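Local coordinates for hypothetical protein Atu2327 (Agrobacterium tumefaciens, PDB 2O8I) that is of unknown function but probably decarboxylates 2-oxo-4-hydroxy-4-carboxy-5-ureidoimidazoline on the uric acid degradation route to allantoin, at residues 64-69 with 98-103. Residues are numbered along the deposited sequence; the frame is centred on the assembly and turned at random.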
loop_
_atom_site.group_PDB
_atom_site.type_symbol
_atom_site.label_atom_id
_atom_site.label_comp_id
_atom_site.label_asym_id
_atom_site.label_seq_id
_atom_site.Cartn_x
_atom_site.Cartn_y
_atom_site.Cartn_z
ATOM N N PRO A 64 2.160 2.391 -5.686
ATOM C CA PRO A 64 2.045 3.456 -4.687
ATOM C C PRO A 64 3.254 4.385 -4.660
ATOM O O PRO A 64 4.397 3.960 -4.960
ATOM C CB PRO A 64 1.960 2.698 -3.356
ATOM C CG PRO A 64 2.511 1.355 -3.630
ATOM C CD PRO A 64 2.224 1.047 -5.071
ATOM N N ASP A 65 2.991 5.640 -4.302
ATOM C CA ASP A 65 4.061 6.600 -4.105
ATOM C C ASP A 65 4.775 6.375 -2.763
ATOM O O ASP A 65 4.280 5.688 -1.854
ATOM C CB ASP A 65 3.556 8.040 -4.256
ATOM C CG ASP A 65 2.446 8.373 -3.292
ATOM O OD1 ASP A 65 2.262 7.726 -2.254
ATOM O OD2 ASP A 65 1.736 9.331 -3.557
ATOM N N LEU A 66 5.961 6.942 -2.672
ATOM C CA LEU A 66 6.779 6.791 -1.520
ATOM C C LEU A 66 6.085 7.145 -0.174
ATOM O O LEU A 66 6.099 6.362 0.785
ATOM C CB LEU A 66 8.002 7.639 -1.771
ATOM C CG LEU A 66 9.204 7.273 -0.941
ATOM C CD1 LEU A 66 9.302 5.807 -0.774
ATOM C CD2 LEU A 66 10.351 7.803 -1.722
ATOM N N ALA A 67 5.449 8.298 -0.095
ATOM C CA ALA A 67 4.729 8.664 1.156
ATOM C C ALA A 67 3.707 7.628 1.563
ATOM O O ALA A 67 3.591 7.303 2.745
ATOM C CB ALA A 67 4.111 9.992 1.041
ATOM N N GLY A 68 2.996 7.072 0.596
ATOM C CA GLY A 68 2.064 5.994 0.850
ATOM C C GLY A 68 2.753 4.752 1.388
ATOM O O GLY A 68 2.173 4.034 2.220
ATOM N N LYS A 69 3.977 4.457 0.934
ATOM C CA LYS A 69 4.654 3.287 1.466
ATOM C C LYS A 69 5.087 3.568 2.906
ATOM O O LYS A 69 4.969 2.702 3.783
ATOM C CB LYS A 69 5.844 2.854 0.609
ATOM C CG LYS A 69 5.492 2.411 -0.793
ATOM C CD LYS A 69 6.748 1.951 -1.608
ATOM C CE LYS A 69 6.308 1.084 -2.819
ATOM N NZ LYS A 69 7.471 0.674 -3.686
ATOM N N ALA A 98 6.819 15.756 3.854
ATOM C CA ALA A 98 6.235 16.722 2.927
ATOM C C ALA A 98 7.078 16.903 1.661
ATOM O O ALA A 98 6.525 17.026 0.558
ATOM C CB ALA A 98 5.966 18.080 3.615
ATOM N N ARG A 99 8.409 16.901 1.811
ATOM C CA ARG A 99 9.282 17.046 0.650
ATOM C C ARG A 99 9.060 15.846 -0.261
ATOM O O ARG A 99 8.969 16.013 -1.469
ATOM C CB ARG A 99 10.757 17.208 1.046
ATOM C CG ARG A 99 11.668 17.841 -0.007
ATOM C CD ARG A 99 13.111 17.847 0.591
ATOM N NE ARG A 99 14.233 18.221 -0.311
ATOM C CZ ARG A 99 15.483 18.533 0.089
ATOM N NH1 ARG A 99 15.815 18.535 1.383
ATOM N NH2 ARG A 99 16.428 18.836 -0.804
ATOM N N PHE A 100 8.944 14.645 0.305
ATOM C CA PHE A 100 8.723 13.468 -0.555
ATOM C C PHE A 100 7.471 13.613 -1.390
ATOM O O PHE A 100 7.517 13.384 -2.606
ATOM C CB PHE A 100 8.716 12.152 0.216
ATOM C CG PHE A 100 10.091 11.705 0.644
ATOM C CD1 PHE A 100 11.239 12.253 0.049
ATOM C CD2 PHE A 100 10.252 10.726 1.603
ATOM C CE1 PHE A 100 12.523 11.834 0.406
ATOM C CE2 PHE A 100 11.544 10.307 1.971
ATOM C CZ PHE A 100 12.678 10.861 1.370
ATOM N N THR A 101 6.378 14.024 -0.736
ATOM C CA THR A 101 5.131 14.306 -1.406
ATOM C C THR A 101 5.310 15.320 -2.564
ATOM O O THR A 101 4.853 15.083 -3.707
ATOM C CB THR A 101 4.082 14.788 -0.402
ATOM O OG1 THR A 101 3.715 13.680 0.437
ATOM C CG2 THR A 101 2.857 15.310 -1.136
ATOM N N GLN A 102 6.002 16.418 -2.283
ATOM C CA GLN A 102 6.227 17.433 -3.283
ATOM C C GLN A 102 7.103 16.882 -4.437
ATOM O O GLN A 102 6.842 17.136 -5.607
ATOM C CB GLN A 102 6.790 18.707 -2.624
ATOM C CG GLN A 102 7.451 19.683 -3.580
ATOM C CD GLN A 102 8.189 20.818 -2.810
ATOM O OE1 GLN A 102 9.340 20.639 -2.319
ATOM N NE2 GLN A 102 7.524 21.990 -2.690
ATOM N N LEU A 103 8.130 16.112 -4.126
ATOM C CA LEU A 103 9.013 15.681 -5.208
ATOM C C LEU A 103 8.249 14.684 -6.085
ATOM O O LEU A 103 8.324 14.699 -7.319
ATOM C CB LEU A 103 10.329 15.122 -4.668
ATOM C CG LEU A 103 11.261 16.124 -3.943
ATOM C CD1 LEU A 103 12.435 15.346 -3.329
ATOM C CD2 LEU A 103 11.780 17.399 -4.751
#
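Leu-66 lays its branched end over one face of the Phe-100 ring: its CD2 lies above that face, and Leu-66 CG approaches Phe-100 CD2 to 4.4 Å. Both side chains are buried, and their bulky apolar groups fill the space between the two helices. Beside this pair, Ala-67 CB faces Thr-101 OG1 at 3.8 Å. The small methyl lets the backbones come close, Ala-67 CA and Thr-101 CA being 6.2 Å apart. Thr-101 is turned with OG1 anti to its carbonyl carbon (chi1 -70°), which presents the hydroxyl oxygen to that methyl.

The first turn of helix 66-74 is capped by Asp-65, whose short carboxylate reaches forward: Asp-65 OD1 accepts from Gly-68 N at 3.0 Å, satisfying an amide that has no earlier helical carbonyl to bind. Gly-68, having no side chain, leaves room for that oxygen.

The contact thus joins the start of helix 66-74 to the middle of helix 94-111 in an all-helical fold. Ile-127 of helix 124-135 touches both Leu-66 and Phe-100, making a three-helix apolar cluster, while Thr-101, small enough for close packing, meets Ala-9 of the second subunit at the subunit interface.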